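Local coordinates for protein peroxisomal catalase A (Saccharomyces cerevisiae, PDB 1A4E) that probably breaks down hydrogen peroxide from peroxisomal oxidases into water and oxygen, using a heme in each subunit of a homotetramer, at residues A104-D109 against D242-D247; H213-H218 against V262-M267; A318-V323 against S340-H345. All blocks are in the same frame, centred on the assembly; numbering follows the deposited sequence.

From the N terminus, contact 1 comes first: the loop 104-109, between strands 87-95 and 112-119, meets 242-247, at the start of helix 243-253, and so closes a loop of more than 130 residues. Strand 212-221 runs within that interval but pairs only later with strand 259-267, so contacts 1 and 2 cross in sequence. Helix 243-253 is followed in the chain by strand 259-267, although the two contacts keep about 17 Å between nearest atoms. Contact 3 follows in series, closing a short loop from the turn at 318-321 back onto helix 332-348, about 11 Å from contact 2 between nearest atoms. Together they tie an interstrand loop to a helix start, two barrel strands to each other, and the proximal heme helix to the turn that packs on it.

Contact 1: residues A104-D109 against D242-D247; sequences ADTVRD and DYCQQD
D105 points its carboxylate at the first turn of helix 243-253, and OD2 accepts a hydrogen bond from the backbone N of Q245 at 3.0 Å. The N-H reaches OD2 on the syn side, 33° out of the carboxylate plane, with an angle of 158° at the hydrogen. The backbone N of C244 also lies 2.9 Å from OD2. Alongside, D105 CB packs at 3.9 Å on C244 SG, which stands anti to the carbonyl carbon (chi1 -62°), while T106 CG2 meets Y243 CD2 obliquely at 3.8 Å. The carboxylate thus meets the start of the helix from a distant loop of the catalase domain; D242, at the N-cap position, makes no capping bond with its own side chain. The amino end of the helix would probably help stabilise the negative charge. D105 OD1 is hydrogen-bonded to H58 NE2, and a water lies 3.0 Å from it and 2.8 Å from D242 OD1. An alanine at D105 would probably leave Q245 N and H58 NE2 without their carboxylate acceptor and this water without one of its mates. Farther out, D242 OD1 forms a salt bridge with R151 of the second subunit, and T106 OG1 bonds to A233 O.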
loop_
_atom_site.group_PDB
_atom_site.type_symbol
_atom_site.label_atom_id
_atom_site.label_comp_id
_atom_site.label_asym_id
_atom_site.label_seq_id
_atom_site.Cartn_x
_atom_site.Cartn_y
_atom_site.Cartn_z
ATOM N N ALA B 104 -5.583 0.963 -27.329
ATOM C CA ALA B 104 -5.600 1.953 -28.393
ATOM C C ALA B 104 -6.537 3.125 -28.223
ATOM O O ALA B 104 -7.566 3.058 -27.561
ATOM C CB ALA B 104 -5.964 1.303 -29.705
ATOM N N ASP B 105 -6.156 4.225 -28.858
ATOM C CA ASP B 105 -6.940 5.444 -28.841
ATOM C C ASP B 105 -8.223 5.430 -29.640
ATOM O O ASP B 105 -9.231 5.996 -29.213
ATOM C CB ASP B 105 -6.102 6.604 -29.351
ATOM C CG ASP B 105 -5.205 7.231 -28.304
ATOM O OD1 ASP B 105 -5.380 6.977 -27.116
ATOM O OD2 ASP B 105 -4.336 8.004 -28.680
ATOM N N THR B 106 -8.170 4.802 -30.818
ATOM C CA THR B 106 -9.309 4.794 -31.720
ATOM C C THR B 106 -10.121 3.503 -31.655
ATOM O O THR B 106 -10.169 2.711 -32.597
ATOM C CB THR B 106 -8.792 5.085 -33.175
ATOM O OG1 THR B 106 -7.852 4.077 -33.520
ATOM C CG2 THR B 106 -8.153 6.465 -33.296
ATOM N N VAL B 107 -10.711 3.256 -30.480
ATOM C CA VAL B 107 -11.637 2.140 -30.287
ATOM C C VAL B 107 -13.037 2.718 -30.087
ATOM O O VAL B 107 -13.194 3.930 -29.934
ATOM C CB VAL B 107 -11.311 1.261 -29.031
ATOM C CG1 VAL B 107 -9.994 0.548 -29.266
ATOM C CG2 VAL B 107 -11.290 2.107 -27.759
ATOM N N ARG B 108 -14.086 1.898 -30.098
ATOM C CA ARG B 108 -15.418 2.397 -29.812
ATOM C C ARG B 108 -15.569 2.402 -28.305
ATOM O O ARG B 108 -15.314 1.412 -27.624
ATOM C CB ARG B 108 -16.463 1.494 -30.465
ATOM C CG ARG B 108 -17.888 1.687 -29.958
ATOM C CD ARG B 108 -18.882 1.063 -30.917
ATOM N NE ARG B 108 -19.123 2.046 -31.957
ATOM C CZ ARG B 108 -18.842 1.837 -33.234
ATOM N NH1 ARG B 108 -18.323 0.706 -33.675
ATOM N NH2 ARG B 108 -19.043 2.824 -34.076
ATOM N N ASP B 109 -15.957 3.572 -27.813
ATOM C CA ASP B 109 -16.183 3.814 -26.395
ATOM C C ASP B 109 -16.747 5.215 -26.233
ATOM O O ASP B 109 -16.638 6.024 -27.154
ATOM C CB ASP B 109 -14.880 3.748 -25.583
ATOM C CG ASP B 109 -14.741 2.577 -24.620
ATOM O OD1 ASP B 109 -15.692 1.830 -24.390
ATOM O OD2 ASP B 109 -13.651 2.419 -24.085
ATOM N N ASP B 242 -1.584 5.334 -30.353
ATOM C CA ASP B 242 -1.537 6.605 -29.644
ATOM C C ASP B 242 -1.847 7.800 -30.528
ATOM O O ASP B 242 -1.363 8.914 -30.310
ATOM C CB ASP B 242 -0.158 6.761 -29.019
ATOM C CG ASP B 242 0.153 5.652 -28.033
ATOM O OD1 ASP B 242 -0.528 5.543 -27.015
ATOM O OD2 ASP B 242 1.062 4.877 -28.299
ATOM N N TYR B 243 -2.745 7.547 -31.486
ATOM C CA TYR B 243 -3.159 8.525 -32.474
ATOM C C TYR B 243 -3.716 9.823 -31.890
ATOM O O TYR B 243 -3.244 10.898 -32.260
ATOM C CB TYR B 243 -4.184 7.843 -33.374
ATOM C CG TYR B 243 -4.624 8.681 -34.562
ATOM C CD1 TYR B 243 -3.786 8.833 -35.671
ATOM C CD2 TYR B 243 -5.877 9.299 -34.536
ATOM C CE1 TYR B 243 -4.205 9.611 -36.752
ATOM C CE2 TYR B 243 -6.296 10.076 -35.613
ATOM C CZ TYR B 243 -5.454 10.228 -36.712
ATOM O OH TYR B 243 -5.875 10.992 -37.778
ATOM N N CYS B 244 -4.694 9.742 -30.976
ATOM C CA CYS B 244 -5.294 10.923 -30.376
ATOM C C CYS B 244 -4.346 11.634 -29.416
ATOM O O CYS B 244 -4.380 12.859 -29.331
ATOM C CB CYS B 244 -6.576 10.513 -29.660
ATOM S SG CYS B 244 -7.824 9.810 -30.772
ATOM N N GLN B 245 -3.467 10.907 -28.712
ATOM C CA GLN B 245 -2.446 11.501 -27.854
ATOM C C GLN B 245 -1.469 12.316 -28.699
ATOM O O GLN B 245 -1.126 13.449 -28.359
ATOM C CB GLN B 245 -1.701 10.380 -27.096
ATOM C CG GLN B 245 -0.395 10.733 -26.366
ATOM C CD GLN B 245 -0.508 11.885 -25.383
ATOM O OE1 GLN B 245 -1.334 11.872 -24.479
ATOM N NE2 GLN B 245 0.309 12.923 -25.528
ATOM N N GLN B 246 -1.046 11.733 -29.820
ATOM C CA GLN B 246 -0.160 12.399 -30.748
ATOM C C GLN B 246 -0.826 13.625 -31.364
ATOM O O GLN B 246 -0.186 14.664 -31.525
ATOM C CB GLN B 246 0.221 11.421 -31.825
ATOM C CG GLN B 246 1.248 12.009 -32.755
ATOM C CD GLN B 246 1.811 11.024 -33.750
ATOM O OE1 GLN B 246 2.536 11.432 -34.652
ATOM N NE2 GLN B 246 1.558 9.721 -33.651
ATOM N N ASP B 247 -2.119 13.511 -31.702
ATOM C CA ASP B 247 -2.867 14.609 -32.277
ATOM C C ASP B 247 -2.957 15.805 -31.327
ATOM O O ASP B 247 -2.708 16.942 -31.736
ATOM C CB ASP B 247 -4.265 14.109 -32.643
ATOM C CG ASP B 247 -5.166 15.228 -33.149
ATOM O OD1 ASP B 247 -5.077 15.605 -34.317
ATOM O OD2 ASP B 247 -5.939 15.750 -32.355
HETATM O O HOH W 1 -2.544 7.322 -26.163
#

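Contact 2: residues H213-H218 against V262-M267; sequences HYVQVH and VYIQTM
Strands 213-218 and 262-267 run antiparallel at 155°, their axes 4.6 Å apart, with Y214-M267, Q216-Q265 and H218-Y263 as hydrogen-bonded pairs and V215-T266 and V217-I264 as non-hydrogen-bonded pairs. At Q216-Q265 both backbone bonds form, and at H218-Y263 the N-H of H218 reaches Y263 O almost straight. On the face of V215, V217, I264 and T266, I264 CG2 touches two valines of the facing strand, 3.8 Å from V215 CG1 and 4.0 Å from V217 CG2. V215 and T266 stand side by side, pointing the same way. V217 CG1 also reaches diagonally to V262 CG1 at 3.9 Å. This is part of the antiparallel beta-barrel at the core of the catalase fold: strand 259-267 pairs on its other side with 294-303, and W126 of strand 122-129 packs against V217 and V262. On the face of Y214, Q216, H218, Y263, Q265 and M267, the direct polar contact between side chains is that of H218 with Q265. H218 NE2 donates to Q265 OE1 at 3.0 Å; the oxygen lies near the imidazole plane, but the donor stands 59° out of the amide plane, and the two groups are turned 80° apart. CG of Q265 is anti to the carbonyl carbon and the chain extends beyond it, carrying OE1 over to the histidine. A water 2.7 Å from Q265 OE1 donates to it and also to Q216 OE1, bridging the two glutamines. Their amide nitrogens turn elsewhere, that of Q216 to T202 OG1 and that of Q265 to the carbonyls of W286 and F291.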
loop_
_atom_site.group_PDB
_atom_site.type_symbol
_atom_site.label_atom_id
_atom_site.label_comp_id
_atom_site.label_asym_id
_atom_site.label_seq_id
_atom_site.Cartn_x
_atom_site.Cartn_y
_atom_site.Cartn_z
ATOM N N HIS B 213 -31.152 26.926 -9.780
ATOM C CA HIS B 213 -31.633 26.273 -10.981
ATOM C C HIS B 213 -31.026 24.892 -11.177
ATOM O O HIS B 213 -29.932 24.592 -10.704
ATOM C CB HIS B 213 -31.299 27.097 -12.222
ATOM C CG HIS B 213 -32.101 28.377 -12.430
ATOM N ND1 HIS B 213 -31.929 29.551 -11.845
ATOM C CD2 HIS B 213 -33.130 28.522 -13.329
ATOM C CE1 HIS B 213 -32.792 30.400 -12.346
ATOM N NE2 HIS B 213 -33.509 29.769 -13.238
ATOM N N TYR B 214 -31.787 24.021 -11.844
ATOM C CA TYR B 214 -31.279 22.749 -12.318
ATOM C C TYR B 214 -30.529 23.110 -13.588
ATOM O O TYR B 214 -31.043 23.827 -14.447
ATOM C CB TYR B 214 -32.397 21.786 -12.671
ATOM C CG TYR B 214 -33.164 21.238 -11.475
ATOM C CD1 TYR B 214 -32.517 20.530 -10.451
ATOM C CD2 TYR B 214 -34.543 21.431 -11.413
ATOM C CE1 TYR B 214 -33.240 20.013 -9.375
ATOM C CE2 TYR B 214 -35.272 20.920 -10.337
ATOM C CZ TYR B 214 -34.618 20.213 -9.326
ATOM O OH TYR B 214 -35.346 19.690 -8.274
ATOM N N VAL B 215 -29.293 22.627 -13.711
ATOM C CA VAL B 215 -28.403 22.994 -14.808
ATOM C C VAL B 215 -27.834 21.774 -15.515
ATOM O O VAL B 215 -27.551 20.759 -14.879
ATOM C CB VAL B 215 -27.238 23.879 -14.244
ATOM C CG1 VAL B 215 -26.247 24.228 -15.338
ATOM C CG2 VAL B 215 -27.782 25.203 -13.715
ATOM N N GLN B 216 -27.708 21.818 -16.846
ATOM C CA GLN B 216 -26.967 20.804 -17.592
ATOM C C GLN B 216 -25.954 21.556 -18.440
ATOM O O GLN B 216 -26.265 22.587 -19.035
ATOM C CB GLN B 216 -27.880 19.976 -18.486
ATOM C CG GLN B 216 -28.635 19.036 -17.566
ATOM C CD GLN B 216 -29.014 17.699 -18.155
ATOM O OE1 GLN B 216 -28.721 17.366 -19.297
ATOM N NE2 GLN B 216 -29.677 16.877 -17.361
ATOM N N VAL B 217 -24.703 21.077 -18.448
ATOM C CA VAL B 217 -23.620 21.785 -19.123
ATOM C C VAL B 217 -23.206 21.114 -20.430
ATOM O O VAL B 217 -23.133 19.892 -20.550
ATOM C CB VAL B 217 -22.420 21.897 -18.141
ATOM C CG1 VAL B 217 -21.373 22.836 -18.713
ATOM C CG2 VAL B 217 -22.868 22.468 -16.795
ATOM N N HIS B 218 -22.968 21.956 -21.439
ATOM C CA HIS B 218 -22.577 21.529 -22.775
ATOM C C HIS B 218 -21.266 22.211 -23.130
ATOM O O HIS B 218 -21.158 23.431 -23.074
ATOM C CB HIS B 218 -23.632 21.928 -23.819
ATOM C CG HIS B 218 -24.976 21.239 -23.646
ATOM N ND1 HIS B 218 -25.484 20.262 -24.387
ATOM C CD2 HIS B 218 -25.874 21.525 -22.648
ATOM C CE1 HIS B 218 -26.648 19.942 -23.882
ATOM N NE2 HIS B 218 -26.871 20.706 -22.837
ATOM N N VAL B 262 -18.521 26.824 -23.812
ATOM C CA VAL B 262 -19.327 26.270 -22.740
ATOM C C VAL B 262 -20.699 26.937 -22.701
ATOM O O VAL B 262 -20.825 28.159 -22.700
ATOM C CB VAL B 262 -18.575 26.474 -21.398
ATOM C CG1 VAL B 262 -19.351 25.842 -20.254
ATOM C CG2 VAL B 262 -17.203 25.835 -21.474
ATOM N N TYR B 263 -21.749 26.123 -22.653
ATOM C CA TYR B 263 -23.130 26.577 -22.581
ATOM C C TYR B 263 -23.828 25.835 -21.458
ATOM O O TYR B 263 -23.345 24.798 -21.011
ATOM C CB TYR B 263 -23.953 26.262 -23.826
ATOM C CG TYR B 263 -23.448 26.829 -25.136
ATOM C CD1 TYR B 263 -22.554 26.087 -25.917
ATOM C CD2 TYR B 263 -23.890 28.082 -25.563
ATOM C CE1 TYR B 263 -22.094 26.606 -27.127
ATOM C CE2 TYR B 263 -23.431 28.606 -26.773
ATOM C CZ TYR B 263 -22.531 27.864 -27.541
ATOM O OH TYR B 263 -22.061 28.392 -28.721
ATOM N N ILE B 264 -24.961 26.362 -20.982
ATOM C CA ILE B 264 -25.781 25.662 -20.011
ATOM C C ILE B 264 -27.256 25.733 -20.402
ATOM O O ILE B 264 -27.692 26.607 -21.152
ATOM C CB ILE B 264 -25.653 26.244 -18.565
ATOM C CG1 ILE B 264 -26.014 27.726 -18.525
ATOM C CG2 ILE B 264 -24.237 25.977 -18.059
ATOM C CD1 ILE B 264 -26.102 28.291 -17.096
ATOM N N GLN B 265 -28.023 24.759 -19.906
ATOM C CA GLN B 265 -29.472 24.746 -19.999
ATOM C C GLN B 265 -29.931 24.887 -18.562
ATOM O O GLN B 265 -29.457 24.170 -17.678
ATOM C CB GLN B 265 -30.018 23.437 -20.512
ATOM C CG GLN B 265 -29.822 23.181 -21.986
ATOM C CD GLN B 265 -30.288 21.780 -22.338
ATOM O OE1 GLN B 265 -29.715 20.815 -21.844
ATOM N NE2 GLN B 265 -31.326 21.602 -23.161
ATOM N N THR B 266 -30.807 25.852 -18.288
ATOM C CA THR B 266 -31.337 26.014 -16.953
ATOM C C THR B 266 -32.815 25.674 -16.915
ATOM O O THR B 266 -33.502 25.622 -17.936
ATOM C CB THR B 266 -31.112 27.445 -16.454
ATOM O OG1 THR B 266 -31.660 28.341 -17.403
ATOM C CG2 THR B 266 -29.645 27.723 -16.247
ATOM N N MET B 267 -33.289 25.447 -15.691
ATOM C CA MET B 267 -34.640 24.989 -15.444
ATOM C C MET B 267 -34.982 25.224 -13.985
ATOM O O MET B 267 -34.142 25.022 -13.113
ATOM C CB MET B 267 -34.701 23.503 -15.769
ATOM C CG MET B 267 -36.074 22.928 -15.698
ATOM S SD MET B 267 -36.088 21.140 -15.855
ATOM C CE MET B 267 -35.713 21.005 -17.573
HETATM O O HOH W 2 -29.902 18.149 -21.705
#

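Contact 3: residues A318-V323 against S340-H345; sequences APSTTV and SYADAH. With HEM (protoporphyrin IX containing Fe), chain I.
The phenolic OH of Y341 is gripped by two groups: the heme iron, bound at 1.9 Å, and R337, which is hydrogen-bonded to it from one turn earlier in the same helix. The ring of Y341 has a group over each face. P319 CD lies over one in a CH-pi contact, 3.7 Å from the ring centroid and 18° off the normal, while the opposite face has heme C4A, 3.3 Å above the ring plane and offset toward the rim. Proline and phenol cross at about a right angle, and A318 CB presses on Y341 CB at 3.7 Å. CG of Y341 is anti to the carbonyl carbon (chi1 -71°), which sends the ring from helix 332-348 toward the iron. The loop makes a type I beta turn from A318 to T321, with a hydrogen bond from T321 N to A318 O. A water joins it to the helix, 2.7 Å from S320 OG and accepting from the backbone N of A342. One helical turn after Y341, H345 CE1 meets A318 CB at 3.8 Å, and H345 NE2 gives a weak hydrogen bond to heme O2A at 3.0 Å. That oxygen lies at the imidazole edge, in its plane, while Y341 O sits over the ring's centre. Here the proximal helix of the catalase fold holds its tyrosine ligand against the heme. With R337 on the ligand oxygen, Y341 probably binds as a phenolate, whose negative charge would help stabilise the iron in its higher oxidation states.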
loop_
_atom_site.group_PDB
_atom_site.type_symbol
_atom_site.label_atom_id
_atom_site.label_comp_id
_atom_site.label_asym_id
_atom_site.label_seq_id
_atom_site.Cartn_x
_atom_site.Cartn_y
_atom_site.Cartn_z
ATOM N N ALA B 318 -12.685 14.458 -9.311
ATOM C CA ALA B 318 -13.819 13.990 -8.521
ATOM C C ALA B 318 -15.001 14.953 -8.590
ATOM O O ALA B 318 -14.802 16.164 -8.450
ATOM C CB ALA B 318 -13.414 13.845 -7.059
ATOM N N PRO B 319 -16.249 14.497 -8.783
ATOM C CA PRO B 319 -17.450 15.323 -8.724
ATOM C C PRO B 319 -17.662 16.014 -7.381
ATOM O O PRO B 319 -18.319 17.051 -7.292
ATOM C CB PRO B 319 -18.562 14.369 -9.077
ATOM C CG PRO B 319 -17.879 13.332 -9.918
ATOM C CD PRO B 319 -16.589 13.132 -9.160
ATOM N N SER B 320 -17.079 15.435 -6.325
ATOM C CA SER B 320 -17.142 16.004 -4.985
ATOM C C SER B 320 -16.207 17.196 -4.794
ATOM O O SER B 320 -16.312 17.942 -3.814
ATOM C CB SER B 320 -16.833 14.899 -3.975
ATOM O OG SER B 320 -15.673 14.158 -4.309
ATOM N N THR B 321 -15.291 17.393 -5.752
ATOM C CA THR B 321 -14.422 18.560 -5.754
ATOM C C THR B 321 -15.223 19.632 -6.482
ATOM O O THR B 321 -15.271 19.710 -7.709
ATOM C CB THR B 321 -13.109 18.253 -6.506
ATOM O OG1 THR B 321 -12.515 17.167 -5.821
ATOM C CG2 THR B 321 -12.135 19.412 -6.549
ATOM N N THR B 322 -15.883 20.457 -5.680
ATOM C CA THR B 322 -16.749 21.487 -6.209
ATOM C C THR B 322 -16.597 22.763 -5.415
ATOM O O THR B 322 -16.276 22.728 -4.236
ATOM C CB THR B 322 -18.208 20.979 -6.167
ATOM O OG1 THR B 322 -18.973 22.000 -6.790
ATOM C CG2 THR B 322 -18.730 20.681 -4.769
ATOM N N VAL B 323 -16.818 23.898 -6.069
ATOM C CA VAL B 323 -16.737 25.184 -5.391
ATOM C C VAL B 323 -18.106 25.599 -4.854
ATOM O O VAL B 323 -19.124 25.019 -5.253
ATOM C CB VAL B 323 -16.190 26.263 -6.364
ATOM C CG1 VAL B 323 -14.744 25.905 -6.689
ATOM C CG2 VAL B 323 -17.047 26.372 -7.620
ATOM N N SER B 340 -17.380 7.672 -4.694
ATOM C CA SER B 340 -16.434 6.833 -5.412
ATOM C C SER B 340 -15.101 7.356 -5.884
ATOM O O SER B 340 -14.119 6.621 -5.793
ATOM C CB SER B 340 -17.107 6.236 -6.628
ATOM O OG SER B 340 -18.020 5.254 -6.188
ATOM N N TYR B 341 -15.036 8.593 -6.377
ATOM C CA TYR B 341 -13.801 9.087 -6.950
ATOM C C TYR B 341 -12.747 9.397 -5.904
ATOM O O TYR B 341 -11.644 8.869 -6.013
ATOM C CB TYR B 341 -14.096 10.327 -7.787
ATOM C CG TYR B 341 -14.841 10.043 -9.083
ATOM C CD1 TYR B 341 -16.148 9.548 -9.044
ATOM C CD2 TYR B 341 -14.218 10.275 -10.309
ATOM C CE1 TYR B 341 -16.834 9.280 -10.225
ATOM C CE2 TYR B 341 -14.903 10.012 -11.494
ATOM C CZ TYR B 341 -16.211 9.510 -11.447
ATOM O OH TYR B 341 -16.887 9.209 -12.618
ATOM N N ALA B 342 -13.064 10.179 -4.861
ATOM C CA ALA B 342 -12.103 10.523 -3.817
ATOM C C ALA B 342 -11.575 9.285 -3.091
ATOM O O ALA B 342 -10.410 9.235 -2.699
ATOM C CB ALA B 342 -12.766 11.441 -2.809
ATOM N N ASP B 343 -12.440 8.263 -2.974
ATOM C CA ASP B 343 -12.105 6.973 -2.397
ATOM C C ASP B 343 -11.108 6.226 -3.280
ATOM O O ASP B 343 -10.157 5.620 -2.784
ATOM C CB ASP B 343 -13.381 6.158 -2.242
ATOM C CG ASP B 343 -13.163 4.758 -1.680
ATOM O OD1 ASP B 343 -12.795 4.629 -0.518
ATOM O OD2 ASP B 343 -13.362 3.786 -2.399
ATOM N N ALA B 344 -11.333 6.266 -4.600
ATOM C CA ALA B 344 -10.432 5.631 -5.546
ATOM C C ALA B 344 -9.079 6.324 -5.496
ATOM O O ALA B 344 -8.053 5.658 -5.582
ATOM C CB ALA B 344 -10.977 5.736 -6.959
ATOM N N HIS B 345 -9.058 7.646 -5.277
ATOM C CA HIS B 345 -7.824 8.420 -5.214
ATOM C C HIS B 345 -6.984 8.046 -4.003
ATOM O O HIS B 345 -5.758 7.993 -4.092
ATOM C CB HIS B 345 -8.129 9.918 -5.141
ATOM C CG HIS B 345 -8.940 10.491 -6.298
ATOM N ND1 HIS B 345 -9.683 11.593 -6.282
ATOM C CD2 HIS B 345 -9.049 9.938 -7.554
ATOM C CE1 HIS B 345 -10.234 11.720 -7.465
ATOM N NE2 HIS B 345 -9.848 10.721 -8.222
HETATM C CHA HEM I . -13.500 7.836 -13.863
HETATM C CHB HEM I . -16.674 5.845 -10.867
HETATM C CHC HEM I . -20.235 7.278 -13.726
HETATM C CHD HEM I . -17.131 10.102 -16.077
HETATM C C1A HEM I . -14.049 7.027 -12.884
HETATM C C2A HEM I . -13.289 6.447 -11.794
HETATM C C3A HEM I . -14.188 5.963 -10.903
HETATM C C4A HEM I . -15.493 6.214 -11.466
HETATM C CMA HEM I . -13.916 5.348 -9.538
HETATM C CAA HEM I . -11.778 6.460 -11.645
HETATM C CBA HEM I . -11.393 7.535 -10.652
HETATM C CGA HEM I . -9.910 7.651 -10.383
HETATM O O1A HEM I . -9.240 6.656 -10.112
HETATM O O2A HEM I . -9.427 8.771 -10.429
HETATM C C1B HEM I . -17.930 6.089 -11.374
HETATM C C2B HEM I . -19.147 5.592 -10.778
HETATM C C3B HEM I . -20.169 5.903 -11.644
HETATM C C4B HEM I . -19.536 6.616 -12.744
HETATM C CMB HEM I . -19.184 4.849 -9.446
HETATM C CAB HEM I . -21.540 5.626 -11.571
HETATM C CBB HEM I . -22.307 5.148 -10.410
HETATM C C1C HEM I . -19.707 8.201 -14.606
HETATM C C2C HEM I . -20.509 9.104 -15.400
HETATM C C3C HEM I . -19.642 9.955 -16.021
HETATM C C4C HEM I . -18.312 9.550 -15.607
HETATM C CMC HEM I . -22.035 9.097 -15.448
HETATM C CAC HEM I . -19.938 11.036 -16.838
HETATM C CBC HEM I . -20.740 12.160 -16.408
HETATM C C1D HEM I . -15.861 9.714 -15.693
HETATM C C2D HEM I . -14.642 10.280 -16.213
HETATM C C3D HEM I . -13.630 9.620 -15.610
HETATM C C4D HEM I . -14.220 8.662 -14.714
HETATM C CMD HEM I . -14.509 11.413 -17.221
HETATM C CAD HEM I . -12.148 9.810 -15.869
HETATM C CBD HEM I . -11.484 10.853 -15.000
HETATM C CGD HEM I . -10.025 11.001 -15.389
HETATM O O1D HEM I . -9.746 11.356 -16.526
HETATM O O2D HEM I . -9.152 10.751 -14.567
HETATM N NA HEM I . -15.408 6.902 -12.658
HETATM N NB HEM I . -18.174 6.737 -12.563
HETATM N NC HEM I . -18.366 8.507 -14.700
HETATM N ND HEM I . -15.597 8.730 -14.759
HETATM FE FE HEM I . -16.881 7.688 -13.700
HETATM O O HOH W 3 -15.792 11.613 -5.295
#